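Type II secretion system protein C (PDB 2I6V) probably serves the type II secretion system that exports cholera toxin through the outer membrane, and is represented here by its PDZ domain. Local coordinates at residues Y6-Q11 against P25-V30; D16-Y21 against D50-N55; D39-V44 against L72-D77. All coordinates share one frame; numbering follows the deposited sequence.

All three contacts involve one antiparallel sheet of the PDZ domain. Contact 3, joining strands 42-46 and 69-76, lies nearest the centre of the chain and is the most buried, no touching residue being exposed; it alone has direct hydrogen bonds and a salt bridge between its segments. Contacts 1 and 2 lie partly at the surface and share the hairpin of strands 7-14 and 17-25, each linking it to a segment leading into a helix. Packing carries both: backbone and an arginine stem in contact 1, methyl and ring in contact 2, where two waters also bridge. Tyr-21 and Leu-51 connect contact 2 to Ala-43 and Val-44 of contact 3; Pro-25 of contact 1 touches Asp-39.

Contact 1 (Y6-Q11 against P25-V30); sequences YVRLSQ and PGKDPV
Val-7 and Arg-8 pack against Pro-25, Gly-26 and Lys-27 at the open end of the beta-hairpin formed by strands 7-14 and 17-25 of this PDZ domain, where the chain leaves the sheet for helix 29-34. Backbone packing makes the middle of the contact. Val-7 CA and Gly-26 CA are 3.7 Å apart, and Gly-26 CA approaches Val-7 N to 3.5 Å. So close an approach is possible because Gly-26 has no side chain: the position a beta carbon would occupy is already filled by the backbone of Tyr-6 and Val-7. Regular pairing lapses here, since Tyr-6 O and Gly-26 N stand 3.7 Å apart without a hydrogen bond. Backbone bonds of Arg-8 with Ser-24, and of Lys-27 with Phe-4 and Asp-28 with Gln-5, flank the lapse in pairing and hold the two segments side by side.

The side-chain packing belongs mainly to Arg-8. Its CG is anti to the carbonyl carbon (chi1 -76°), and the chain then runs extended to NE, passing alongside the carbonyl oxygen of Pro-25; CD comes closest, with Arg-8 CD to Pro-25 O at 3.4 Å. Beyond it the guanidinium has Gly-26 C over one face, and Arg-8 NH1 lies 3.8 Å from Lys-27 CA. Like charges do not meet: the extended lysine chain leads off, leaving Arg-8 NH1 and Lys-27 NZ 6.7 Å apart.

The polar element is local to segment 25-30. Asp-28 is the N-cap of helix 29-34, and Val-30 N donates to Asp-28 OD1 at 2.9 Å. The bond is bent, with an N-H...O angle of 144°. Asp-28 OD1 is met from above the carboxylate plane, 46° out of it.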
loop_
_atom_site.group_PDB
_atom_site.type_symbol
_atom_site.label_atom_id
_atom_site.label_comp_id
_atom_site.label_asym_id
_atom_site.label_seq_id
_atom_site.Cartn_x
_atom_site.Cartn_y
_atom_site.Cartn_z
ATOM N N TYR A 6 -3.786 7.260 -5.382
ATOM C CA TYR A 6 -2.367 7.184 -5.009
ATOM C C TYR A 6 -1.688 5.961 -5.594
ATOM O O TYR A 6 -0.517 6.016 -5.955
ATOM C CB TYR A 6 -2.209 7.106 -3.481
ATOM C CG TYR A 6 -2.742 8.311 -2.729
ATOM C CD1 TYR A 6 -1.882 9.318 -2.302
ATOM C CD2 TYR A 6 -4.099 8.438 -2.446
ATOM C CE1 TYR A 6 -2.357 10.418 -1.611
ATOM C CE2 TYR A 6 -4.588 9.534 -1.741
ATOM C CZ TYR A 6 -3.708 10.524 -1.334
ATOM O OH TYR A 6 -4.189 11.622 -0.642
ATOM N N VAL A 7 -2.417 4.848 -5.664
ATOM C CA VAL A 7 -1.774 3.577 -5.948
ATOM C C VAL A 7 -2.775 2.531 -6.419
ATOM O O VAL A 7 -3.971 2.594 -6.090
ATOM C CB VAL A 7 -1.014 3.061 -4.688
ATOM C CG1 VAL A 7 -2.009 2.639 -3.592
ATOM C CG2 VAL A 7 -0.098 1.909 -5.056
ATOM N N ARG A 8 -2.281 1.577 -7.205
ATOM C CA ARG A 8 -3.043 0.386 -7.546
ATOM C C ARG A 8 -2.269 -0.822 -7.044
ATOM O O ARG A 8 -1.031 -0.823 -7.055
ATOM C CB ARG A 8 -3.302 0.308 -9.056
ATOM C CG ARG A 8 -4.402 1.282 -9.482
ATOM C CD ARG A 8 -4.583 1.419 -10.982
ATOM N NE ARG A 8 -5.374 2.623 -11.223
ATOM C CZ ARG A 8 -5.539 3.216 -12.398
ATOM N NH1 ARG A 8 -6.288 4.312 -12.467
ATOM N NH2 ARG A 8 -4.989 2.710 -13.498
ATOM N N LEU A 9 -2.998 -1.840 -6.589
ATOM C CA LEU A 9 -2.371 -3.016 -5.991
ATOM C C LEU A 9 -2.850 -4.300 -6.645
ATOM O O LEU A 9 -4.018 -4.421 -7.019
ATOM C CB LEU A 9 -2.685 -3.078 -4.497
ATOM C CG LEU A 9 -2.267 -1.874 -3.651
ATOM C CD1 LEU A 9 -2.782 -2.056 -2.237
ATOM C CD2 LEU A 9 -0.748 -1.732 -3.674
ATOM N N SER A 10 -1.945 -5.258 -6.781
ATOM C CA SER A 10 -2.314 -6.610 -7.228
ATOM C C SER A 10 -1.621 -7.654 -6.358
ATOM O O SER A 10 -0.528 -7.424 -5.849
ATOM C CB SER A 10 -1.985 -6.826 -8.715
ATOM O OG SER A 10 -0.601 -6.659 -8.993
ATOM N N GLN A 11 -2.267 -8.803 -6.171
ATOM C CA GLN A 11 -1.722 -9.822 -5.279
ATOM C C GLN A 11 -0.482 -10.484 -5.839
ATOM O O GLN A 11 -0.381 -10.749 -7.046
ATOM C CB GLN A 11 -2.748 -10.931 -5.024
ATOM C CG GLN A 11 -3.997 -10.463 -4.318
ATOM C CD GLN A 11 -5.009 -11.583 -4.172
ATOM O OE1 GLN A 11 -5.030 -12.526 -4.978
ATOM N NE2 GLN A 11 -5.858 -11.485 -3.158
ATOM N N PRO A 25 1.066 2.391 -10.678
ATOM C CA PRO A 25 0.627 3.782 -10.543
ATOM C C PRO A 25 -0.876 3.913 -10.279
ATOM O O PRO A 25 -1.681 3.169 -10.845
ATOM C CB PRO A 25 0.996 4.397 -11.898
ATOM C CG PRO A 25 2.163 3.549 -12.368
ATOM C CD PRO A 25 1.765 2.149 -11.950
ATOM N N GLY A 26 -1.234 4.848 -9.401
ATOM C CA GLY A 26 -2.624 5.165 -9.168
ATOM C C GLY A 26 -3.157 6.105 -10.233
ATOM O O GLY A 26 -2.528 6.343 -11.280
ATOM N N LYS A 27 -4.323 6.669 -9.962
ATOM C CA LYS A 27 -4.977 7.495 -10.946
ATOM C C LYS A 27 -4.239 8.815 -11.160
ATOM O O LYS A 27 -4.249 9.354 -12.270
ATOM C CB LYS A 27 -6.406 7.762 -10.498
ATOM C CG LYS A 27 -7.273 8.391 -11.559
ATOM C CD LYS A 27 -8.717 8.374 -11.139
ATOM C CE LYS A 27 -9.583 8.932 -12.244
ATOM N NZ LYS A 27 -10.985 9.106 -11.779
ATOM N N ASP A 28 -3.653 9.352 -10.091
ATOM C CA ASP A 28 -3.022 10.678 -10.140
ATOM C C ASP A 28 -1.493 10.595 -10.042
ATOM O O ASP A 28 -0.952 10.274 -8.982
ATOM C CB ASP A 28 -3.575 11.553 -9.017
ATOM C CG ASP A 28 -3.163 12.995 -9.144
ATOM O OD1 ASP A 28 -2.245 13.287 -9.946
ATOM O OD2 ASP A 28 -3.777 13.826 -8.442
ATOM N N PRO A 29 -0.791 10.875 -11.153
ATOM C CA PRO A 29 0.673 10.825 -11.151
ATOM C C PRO A 29 1.311 11.744 -10.122
ATOM O O PRO A 29 2.397 11.444 -9.616
ATOM C CB PRO A 29 1.048 11.284 -12.570
ATOM C CG PRO A 29 -0.144 10.964 -13.392
ATOM C CD PRO A 29 -1.326 11.225 -12.481
ATOM N N VAL A 30 0.668 12.867 -9.820
ATOM C CA VAL A 30 1.236 13.790 -8.840
ATOM C C VAL A 30 1.344 13.110 -7.481
ATOM O O VAL A 30 2.339 13.263 -6.770
ATOM C CB VAL A 30 0.406 15.084 -8.724
ATOM C CG1 VAL A 30 0.873 15.922 -7.517
ATOM C CG2 VAL A 30 0.536 15.888 -10.013
#

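Contact 2 (D16-Y21 against D50-N55); sequences DKVLGY and DLTDPN
Val-18 and Tyr-21 carry segment 16-21 against Thr-52 and Leu-51. Just before them, Lys-17 NZ makes a weak bond to a water; the same water donates to Val-18 O at 3.0 Å and, weakly, to Thr-52 OG1. Val-18 has CG1 anti to its backbone N (chi1 -178°), and this methyl lies 3.9 Å from Thr-52 CG2, the two side chains sliding past each other in opposite directions. Thr-52 CG2 also sits 3.3 Å from Val-18 O and packs on the backbone of Leu-19 and Gly-20. Those two residues both face Val-12 in a classic beta bulge. At Tyr-21 one side of the ring does the touching: CE2 packs 3.7 Å from Leu-51 CB, while CD2 meets both Leu-51 CB and CD1. A second water joins Tyr-21 OH to Leu-51 O, donating to the carbonyl at 3.0 Å.

The rotation of Thr-52 is set from within its own segment. Asp-50 OD1 accepts from Thr-52 OG1 at 2.6 Å and from Thr-52 N at 2.9 Å, both reaching it from the same face of the carboxylate. That grip leaves CG2 to face the strand. The bond from Thr-52 N to Asp-50 OD1 makes an Asx turn, set within a type I beta turn from Asp-50 to Asp-53 that leads from strand 49-50 into helix 54-62 of the PDZ domain.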
loop_
_atom_site.group_PDB
_atom_site.type_symbol
_atom_site.label_atom_id
_atom_site.label_comp_id
_atom_site.label_asym_id
_atom_site.label_seq_id
_atom_site.Cartn_x
_atom_site.Cartn_y
_atom_site.Cartn_z
ATOM N N ASP A 16 -2.253 -20.234 -2.657
ATOM C CA ASP A 16 -3.389 -19.420 -2.230
ATOM C C ASP A 16 -3.021 -18.450 -1.109
ATOM O O ASP A 16 -3.877 -17.729 -0.591
ATOM C CB ASP A 16 -4.569 -20.301 -1.810
ATOM C CG ASP A 16 -5.904 -19.716 -2.234
ATOM O OD1 ASP A 16 -5.997 -19.212 -3.378
ATOM O OD2 ASP A 16 -6.860 -19.764 -1.430
ATOM N N LYS A 17 -1.745 -18.422 -0.748
ATOM C CA LYS A 17 -1.280 -17.558 0.324
ATOM C C LYS A 17 -0.798 -16.235 -0.262
ATOM O O LYS A 17 0.050 -16.230 -1.142
ATOM C CB LYS A 17 -0.137 -18.242 1.075
ATOM C CG LYS A 17 0.545 -17.384 2.118
ATOM C CD LYS A 17 1.826 -18.048 2.607
ATOM C CE LYS A 17 2.520 -17.211 3.673
ATOM N NZ LYS A 17 1.676 -17.050 4.888
ATOM N N VAL A 18 -1.344 -15.123 0.224
ATOM C CA VAL A 18 -0.906 -13.800 -0.227
ATOM C C VAL A 18 0.410 -13.431 0.460
ATOM O O VAL A 18 0.529 -13.512 1.692
ATOM C CB VAL A 18 -1.981 -12.722 0.058
ATOM C CG1 VAL A 18 -1.531 -11.348 -0.451
ATOM C CG2 VAL A 18 -3.317 -13.125 -0.567
ATOM N N LEU A 19 1.398 -13.034 -0.347
ATOM C CA LEU A 19 2.744 -12.717 0.129
ATOM C C LEU A 19 2.968 -11.219 0.266
ATOM O O LEU A 19 3.822 -10.776 1.031
ATOM C CB LEU A 19 3.797 -13.271 -0.837
ATOM C CG LEU A 19 3.767 -14.781 -1.073
ATOM C CD1 LEU A 19 4.871 -15.201 -2.055
ATOM C CD2 LEU A 19 3.893 -15.518 0.265
ATOM N N GLY A 20 2.211 -10.448 -0.510
ATOM C CA GLY A 20 2.358 -8.992 -0.571
ATOM C C GLY A 20 1.590 -8.494 -1.779
ATOM O O GLY A 20 0.905 -9.282 -2.443
ATOM N N TYR A 21 1.700 -7.198 -2.068
ATOM C CA TYR A 21 0.999 -6.593 -3.210
ATOM C C TYR A 21 1.943 -5.813 -4.113
ATOM O O TYR A 21 2.696 -4.954 -3.645
ATOM C CB TYR A 21 -0.158 -5.691 -2.743
ATOM C CG TYR A 21 -1.186 -6.470 -1.973
ATOM C CD1 TYR A 21 -2.348 -6.919 -2.589
ATOM C CD2 TYR A 21 -0.972 -6.797 -0.645
ATOM C CE1 TYR A 21 -3.278 -7.667 -1.891
ATOM C CE2 TYR A 21 -1.898 -7.544 0.070
ATOM C CZ TYR A 21 -3.048 -7.975 -0.562
ATOM O OH TYR A 21 -3.960 -8.721 0.156
ATOM N N ASP A 50 0.228 -5.918 8.772
ATOM C CA ASP A 50 0.515 -6.811 7.650
ATOM C C ASP A 50 -0.617 -6.770 6.618
ATOM O O ASP A 50 -1.751 -7.111 6.927
ATOM C CB ASP A 50 0.722 -8.222 8.216
ATOM C CG ASP A 50 1.243 -9.219 7.190
ATOM O OD1 ASP A 50 1.046 -9.030 5.965
ATOM O OD2 ASP A 50 1.839 -10.220 7.645
ATOM N N LEU A 51 -0.306 -6.348 5.386
ATOM C CA LEU A 51 -1.312 -6.247 4.321
ATOM C C LEU A 51 -1.965 -7.585 3.993
ATOM O O LEU A 51 -3.063 -7.627 3.409
ATOM C CB LEU A 51 -0.689 -5.682 3.030
ATOM C CG LEU A 51 -0.679 -4.160 2.843
ATOM C CD1 LEU A 51 0.257 -3.750 1.701
ATOM C CD2 LEU A 51 -2.078 -3.603 2.604
ATOM N N THR A 52 -1.284 -8.670 4.352
ATOM C CA THR A 52 -1.742 -10.019 3.997
ATOM C C THR A 52 -2.669 -10.623 5.048
ATOM O O THR A 52 -3.069 -11.784 4.934
ATOM C CB THR A 52 -0.565 -10.983 3.743
ATOM O OG1 THR A 52 0.093 -11.292 4.982
ATOM C CG2 THR A 52 0.434 -10.360 2.750
ATOM N N ASP A 53 -3.002 -9.837 6.069
ATOM C CA ASP A 53 -3.997 -10.239 7.065
ATOM C C ASP A 53 -5.337 -9.593 6.709
ATOM O O ASP A 53 -5.573 -8.426 7.049
ATOM C CB ASP A 53 -3.584 -9.768 8.464
ATOM C CG ASP A 53 -2.470 -10.593 9.068
ATOM O OD1 ASP A 53 -2.349 -11.795 8.755
ATOM O OD2 ASP A 53 -1.716 -10.021 9.878
ATOM N N PRO A 54 -6.229 -10.336 6.031
ATOM C CA PRO A 54 -7.437 -9.698 5.505
ATOM C C PRO A 54 -8.380 -9.155 6.572
ATOM O O PRO A 54 -9.014 -8.124 6.354
ATOM C CB PRO A 54 -8.113 -10.815 4.706
ATOM C CG PRO A 54 -7.607 -12.079 5.323
ATOM C CD PRO A 54 -6.177 -11.771 5.708
ATOM N N ASN A 55 -8.487 -9.831 7.719
ATOM C CA ASN A 55 -9.395 -9.342 8.756
ATOM C C ASN A 55 -8.865 -8.080 9.425
ATOM O O ASN A 55 -9.621 -7.153 9.717
ATOM C CB ASN A 55 -9.667 -10.459 9.760
ATOM C CG ASN A 55 -10.246 -11.671 9.085
ATOM O OD1 ASN A 55 -11.226 -11.554 8.337
ATOM N ND2 ASN A 55 -9.632 -12.829 9.294
HETATM O O HOH W 1 2.250 -13.854 4.101
HETATM O O HOH W 2 -5.666 -8.939 2.805
#

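Contact 3 (D39-V44 against L72-D77); sequences DGDMAV and LTVERD
Arg-76 meets the carboxylate of Asp-41 with the edge of its guanidinium, near the start of strand 42-46 and the end of strand 69-76. CB, CG and CD of Arg-76 each lie near one oxygen, the closest being CG, 3.5 Å from Asp-41 OD1. The chain bends at chi3 (-58°), bringing NE back toward that same atom, and Arg-76 NE donates to Asp-41 OD1 at 2.8 Å. Past CZ, which is almost equally far from both oxygens, Arg-76 NH2 donates to Asp-41 OD2, also at 2.8 Å and almost straight (N-H...O 175°). The grip is therefore side-on, one nitrogen to each oxygen, both met on the syn side, and the carboxylate and guanidinium planes are only 18° apart.

The two backbones are paired in antiparallel register. Met-42 and Glu-75 form a hydrogen-bonded pair, Met-42 N to Glu-75 O at 3.0 Å and Glu-75 N to Met-42 O at 2.7 Å. Val-44 N to Thr-73 O follows at 2.9 Å, with the donor nearly in line with the carbonyl. Between them Ala-43 and Val-74 form the non-hydrogen-bonded pair, where Val-74 CA points a C-H at Met-42 O. Ala-43 and Val-74 turn to one face of the sheet, Met-42 and Glu-75 to the other. Ala-43 CB also packs 3.9 Å from Leu-72 CD1, and Val-44 CG2 lies 3.8 Å from Thr-73 CG2.

Each partner of the ion pair has a second bond: Asp-41 OD2 with Gln-38 N, and Arg-76 NH2 with Gly-36 O. With Asp-41 buried, two arginine N-H groups and a backbone amide would favour its ionised form, and the paired bonds restrain the rotation of the carboxylate, tying the segment leading into strand 42-46 to the end of strand 69-76.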
loop_
_atom_site.group_PDB
_atom_site.type_symbol
_atom_site.label_atom_id
_atom_site.label_comp_id
_atom_site.label_asym_id
_atom_site.label_seq_id
_atom_site.Cartn_x
_atom_site.Cartn_y
_atom_site.Cartn_z
ATOM N N ASP A 39 6.695 1.892 -9.908
ATOM C CA ASP A 39 6.004 0.728 -10.447
ATOM C C ASP A 39 6.820 -0.524 -10.111
ATOM O O ASP A 39 8.049 -0.531 -10.248
ATOM C CB ASP A 39 5.839 0.838 -11.966
ATOM C CG ASP A 39 5.126 -0.361 -12.550
ATOM O OD1 ASP A 39 3.956 -0.568 -12.186
ATOM O OD2 ASP A 39 5.736 -1.101 -13.366
ATOM N N GLY A 40 6.137 -1.573 -9.657
ATOM C CA GLY A 40 6.815 -2.815 -9.298
ATOM C C GLY A 40 7.346 -2.899 -7.867
ATOM O O GLY A 40 7.901 -3.925 -7.471
ATOM N N ASP A 41 7.195 -1.833 -7.085
ATOM C CA ASP A 41 7.498 -1.912 -5.660
ATOM C C ASP A 41 6.622 -2.999 -5.051
ATOM O O ASP A 41 5.513 -3.247 -5.531
ATOM C CB ASP A 41 7.155 -0.608 -4.956
ATOM C CG ASP A 41 8.198 0.470 -5.150
ATOM O OD1 ASP A 41 9.304 0.167 -5.639
ATOM O OD2 ASP A 41 7.895 1.626 -4.773
ATOM N N MET A 42 7.103 -3.632 -3.987
ATOM C CA MET A 42 6.290 -4.638 -3.283
ATOM C C MET A 42 5.762 -4.097 -1.962
ATOM O O MET A 42 6.532 -3.852 -1.043
ATOM C CB MET A 42 7.093 -5.915 -3.020
ATOM C CG MET A 42 7.198 -6.832 -4.227
ATOM S SD MET A 42 5.579 -7.483 -4.704
ATOM C CE MET A 42 5.124 -8.315 -3.182
ATOM N N ALA A 43 4.448 -3.927 -1.860
ATOM C CA ALA A 43 3.854 -3.391 -0.641
ATOM C C ALA A 43 3.649 -4.525 0.349
ATOM O O ALA A 43 3.081 -5.569 0.009
ATOM C CB ALA A 43 2.535 -2.729 -0.947
ATOM N N VAL A 44 4.117 -4.322 1.574
ATOM C CA VAL A 44 4.066 -5.399 2.561
ATOM C C VAL A 44 3.331 -5.027 3.846
ATOM O O VAL A 44 2.841 -5.904 4.566
ATOM C CB VAL A 44 5.473 -5.931 2.879
ATOM C CG1 VAL A 44 6.125 -6.485 1.612
ATOM C CG2 VAL A 44 6.342 -4.828 3.468
ATOM N N LEU A 72 2.707 3.332 3.940
ATOM C CA LEU A 72 2.776 2.084 3.201
ATOM C C LEU A 72 4.235 1.654 3.212
ATOM O O LEU A 72 5.105 2.402 2.774
ATOM C CB LEU A 72 2.309 2.325 1.770
ATOM C CG LEU A 72 2.163 1.160 0.800
ATOM C CD1 LEU A 72 1.057 0.199 1.236
ATOM C CD2 LEU A 72 1.858 1.723 -0.580
ATOM N N THR A 73 4.508 0.459 3.732
ATOM C CA THR A 73 5.867 -0.052 3.740
ATOM C C THR A 73 6.065 -0.818 2.446
ATOM O O THR A 73 5.298 -1.734 2.146
ATOM C CB THR A 73 6.119 -1.000 4.931
ATOM O OG1 THR A 73 5.874 -0.306 6.164
ATOM C CG2 THR A 73 7.568 -1.501 4.917
ATOM N N VAL A 74 7.085 -0.449 1.679
ATOM C CA VAL A 74 7.360 -1.177 0.432
ATOM C C VAL A 74 8.767 -1.758 0.416
ATOM O O VAL A 74 9.655 -1.266 1.112
ATOM C CB VAL A 74 7.171 -0.296 -0.817
ATOM C CG1 VAL A 74 5.750 0.278 -0.858
ATOM C CG2 VAL A 74 8.222 0.819 -0.858
ATOM N N GLU A 75 8.953 -2.798 -0.391
ATOM C CA GLU A 75 10.263 -3.402 -0.594
ATOM C C GLU A 75 10.705 -3.111 -2.024
ATOM O O GLU A 75 9.946 -3.327 -2.972
ATOM C CB GLU A 75 10.180 -4.907 -0.364
ATOM C CG GLU A 75 11.510 -5.587 -0.116
ATOM C CD GLU A 75 11.323 -6.927 0.570
ATOM O OE1 GLU A 75 10.775 -7.845 -0.073
ATOM O OE2 GLU A 75 11.696 -7.057 1.760
ATOM N N ARG A 76 11.933 -2.613 -2.164
ATOM C CA ARG A 76 12.486 -2.226 -3.446
ATOM C C ARG A 76 13.974 -2.558 -3.408
ATOM O O ARG A 76 14.685 -2.113 -2.512
ATOM C CB ARG A 76 12.267 -0.721 -3.687
ATOM C CG ARG A 76 12.772 -0.225 -5.030
ATOM C CD ARG A 76 12.790 1.303 -5.065
ATOM N NE ARG A 76 11.456 1.828 -4.818
ATOM C CZ ARG A 76 11.195 3.068 -4.419
ATOM N NH1 ARG A 76 12.191 3.922 -4.217
ATOM N NH2 ARG A 76 9.936 3.447 -4.211
ATOM N N ASP A 77 14.417 -3.376 -4.354
ATOM C CA ASP A 77 15.814 -3.812 -4.413
ATOM C C ASP A 77 16.274 -4.425 -3.082
ATOM O O ASP A 77 17.407 -4.198 -2.625
ATOM C CB ASP A 77 16.717 -2.656 -4.845
ATOM C CG ASP A 77 16.281 -2.041 -6.159
ATOM O OD1 ASP A 77 15.848 -2.796 -7.063
ATOM O OD2 ASP A 77 16.361 -0.801 -6.288
#